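Putative cell adhesion protein (Bacteroides eggerthii, PDB 4GPV) is probably a fimbrial subunit of the FimA type that takes part in pilus assembly and cell adhesion. Local coordinates at residues A[214-218]-A[318-322]. Residues are numbered along the deposited sequence; the frame is centred on the assembly and turned at random.
Sequences YTGAF and TDPEE
Two irregular loops meet, each forming a beta turn: type II from Y214 to A217, type I from D319 to E322. In register, the CA of Y214 lies 7.3 Å from the CA of D319, and the CA of A217 7.7 Å from the CA of E321. Y214 (chi1 p) points its CA-CB bond toward 318-322, and its buried ring lies against P320, which covers one face in a CH-pi contact, P320 CG 3.8 Å from the Y214 ring centroid and 16° off the normal; F279 meets the ring edge-to-face, and L186 and F187 of strand 176-193 also touch Y214. Y214 OH donates to E321 OE2 at 2.6 Å. T215 contributes its carbonyl: water 2 donates to T215 O (3.0 Å) and T318 O (2.7 Å), while water 1 sits 3.0 Å from T215 O and 2.7 Å from D319 OD1. G216 takes the positive-phi corner (64/27), bringing the chain round so that F218 N donates to E321 OE2 at 2.8 Å, nearly linear at 170°. One carboxylate oxygen thus takes both the tyrosine hydroxyl and a backbone NH. The F218 CA-CB bond points toward 318-322, but its t rotamer (178°) carries the ring off to pack on T258 and Q259. D319 OD1 accepts from E321 N (3.0 Å), an Asx turn within the type I turn, which joins the type II turn over strand 176-193 in the FimA-like C-terminal domain of the transthyretin clan.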
ATOM      1  N   TYR A 214      -7.192   7.372 -21.817  1.00 26.14           N
ATOM      2  CA  TYR A 214      -6.887   8.789 -22.015  1.00 26.00           C
ATOM      3  C   TYR A 214      -5.654   8.860 -22.911  1.00 31.15           C
ATOM      4  O   TYR A 214      -4.840   7.930 -22.902  1.00 30.80           O
ATOM      5  CB  TYR A 214      -6.724   9.578 -20.693  1.00 24.92           C
ATOM      6  CG  TYR A 214      -5.657   9.082 -19.741  1.00 25.22           C
ATOM      7  CD1 TYR A 214      -5.949   8.119 -18.771  1.00 24.19           C
ATOM      8  CD2 TYR A 214      -4.370   9.618 -19.763  1.00 25.25           C
ATOM      9  CE1 TYR A 214      -4.955   7.642 -17.898  1.00 24.53           C
ATOM     10  CE2 TYR A 214      -3.367   9.135 -18.912  1.00 24.96           C
ATOM     11  CZ  TYR A 214      -3.669   8.161 -17.968  1.00 25.15           C
ATOM     12  OH  TYR A 214      -2.685   7.707 -17.118  1.00 22.08           O
ATOM     13  N   THR A 215      -5.528   9.936 -23.713  1.00 30.07           N
ATOM     14  CA  THR A 215      -4.424  10.106 -24.661  0.50 30.46           C
ATOM     15  C   THR A 215      -3.057  10.121 -23.949  1.00 32.52           C
ATOM     16  O   THR A 215      -2.902  10.796 -22.927  1.00 28.67           O
ATOM     17  CB  THR A 215      -4.636  11.397 -25.476  0.50 32.84           C
ATOM     18  OG1 THR A 215      -6.011  11.494 -25.861  0.50 31.76           O
ATOM     19  CG2 THR A 215      -3.727  11.484 -26.693  0.50 32.38           C
ATOM     20  N   GLY A 216      -2.106   9.388 -24.523  1.00 29.92           N
ATOM     21  CA  GLY A 216      -0.713   9.270 -24.115  1.00 30.05           C
ATOM     22  C   GLY A 216      -0.443   8.649 -22.767  1.00 33.86           C
ATOM     23  O   GLY A 216       0.612   8.902 -22.176  1.00 34.12           O
ATOM     24  N   ALA A 217      -1.355   7.793 -22.307  1.00 30.11           N
ATOM     25  CA  ALA A 217      -1.211   7.119 -21.024  1.00 28.93           C
ATOM     26  C   ALA A 217       0.074   6.288 -20.993  1.00 33.06           C
ATOM     27  O   ALA A 217       0.410   5.604 -21.965  1.00 34.21           O
ATOM     28  CB  ALA A 217      -2.416   6.231 -20.760  1.00 29.54           C
ATOM     29  N   PHE A 218       0.836   6.435 -19.910  1.00 29.13           N
ATOM     30  CA  PHE A 218       2.060   5.672 -19.683  1.00 27.99           C
ATOM     31  C   PHE A 218       1.671   4.208 -19.645  1.00 32.78           C
ATOM     32  O   PHE A 218       0.740   3.856 -18.923  1.00 29.21           O
ATOM     33  CB  PHE A 218       2.728   6.114 -18.364  1.00 28.46           C
ATOM     34  CG  PHE A 218       3.980   5.351 -18.023  1.00 28.96           C
ATOM     35  CD1 PHE A 218       5.199   5.677 -18.618  1.00 33.38           C
ATOM     36  CD2 PHE A 218       3.944   4.287 -17.130  1.00 29.89           C
ATOM     37  CE1 PHE A 218       6.363   4.972 -18.295  1.00 34.38           C
ATOM     38  CE2 PHE A 218       5.106   3.565 -16.826  1.00 32.53           C
ATOM     39  CZ  PHE A 218       6.309   3.921 -17.395  1.00 32.45           C
ATOM     40  N   THR A 318      -7.252  17.254 -19.067  1.00 28.95           N
ATOM     41  CA  THR A 318      -7.337  16.117 -19.987  1.00 29.55           C
ATOM     42  C   THR A 318      -6.183  15.139 -19.741  1.00 33.02           C
ATOM     43  O   THR A 318      -6.292  13.983 -20.142  1.00 31.90           O
ATOM     44  CB  THR A 318      -7.302  16.592 -21.455  1.00 37.07           C
ATOM     45  OG1 THR A 318      -6.024  17.159 -21.704  1.00 43.02           O
ATOM     46  CG2 THR A 318      -8.391  17.611 -21.777  1.00 33.97           C
ATOM     47  N   ASP A 319      -5.059  15.605 -19.140  1.00 30.42           N
ATOM     48  CA  ASP A 319      -3.886  14.741 -18.919  1.00 29.98           C
ATOM     49  C   ASP A 319      -3.566  14.657 -17.439  1.00 28.68           C
ATOM     50  O   ASP A 319      -2.961  15.571 -16.889  1.00 27.51           O
ATOM     51  CB  ASP A 319      -2.649  15.223 -19.707  1.00 32.92           C
ATOM     52  CG  ASP A 319      -1.492  14.223 -19.731  1.00 36.66           C
ATOM     53  OD1 ASP A 319      -1.587  13.179 -19.056  1.00 32.06           O
ATOM     54  OD2 ASP A 319      -0.504  14.477 -20.442  1.00 44.37           O
ATOM     55  N   PRO A 320      -3.926  13.539 -16.795  1.00 24.53           N
ATOM     56  CA  PRO A 320      -3.667  13.422 -15.354  1.00 23.62           C
ATOM     57  C   PRO A 320      -2.197  13.197 -15.034  1.00 25.82           C
ATOM     58  O   PRO A 320      -1.830  13.316 -13.877  1.00 24.25           O
ATOM     59  CB  PRO A 320      -4.503  12.215 -14.945  1.00 24.81           C
ATOM     60  CG  PRO A 320      -4.542  11.361 -16.168  1.00 27.95           C
ATOM     61  CD  PRO A 320      -4.595  12.334 -17.327  1.00 25.27           C
ATOM     62  N   GLU A 321      -1.372  12.860 -16.036  1.00 23.68           N
ATOM     63  CA  GLU A 321       0.061  12.593 -15.802  1.00 24.70           C
ATOM     64  C   GLU A 321       0.920  13.868 -15.780  1.00 29.83           C
ATOM     65  O   GLU A 321       2.102  13.791 -15.436  1.00 27.02           O
ATOM     66  CB  GLU A 321       0.611  11.628 -16.842  1.00 25.62           C
ATOM     67  CG  GLU A 321      -0.026  10.251 -16.775  1.00 30.97           C
ATOM     68  CD  GLU A 321       0.424   9.261 -17.833  1.00 35.46           C
ATOM     69  OE1 GLU A 321       1.458   9.499 -18.498  1.00 25.71           O
ATOM     70  OE2 GLU A 321      -0.262   8.231 -17.989  1.00 28.08           O
ATOM     71  N   GLU A 322       0.331  15.018 -16.141  1.00 31.34           N
ATOM     72  CA  GLU A 322       1.017  16.316 -16.127  1.00 34.57           C
ATOM     73  C   GLU A 322       0.493  17.147 -14.949  1.00 41.65           C
ATOM     74  O   GLU A 322      -0.720  17.196 -14.748  1.00 38.71           O
ATOM     75  CB  GLU A 322       0.840  17.070 -17.451  1.00 37.54           C
ATOM     76  CG  GLU A 322       1.518  16.448 -18.664  1.00 52.33           C
ATOM     77  CD  GLU A 322       3.012  16.191 -18.599  1.00 83.63           C
ATOM     78  OE1 GLU A 322       3.761  17.077 -18.124  1.00 83.66           O
ATOM     79  OE2 GLU A 322       3.435  15.105 -19.056  1.00 80.60           O
TER
HETATM   80  O   HOH W   1      -1.018  11.011 -20.612  1.00 33.58           O
HETATM   81  O   HOH W   2      -4.522  13.117 -21.991  1.00 40.60           O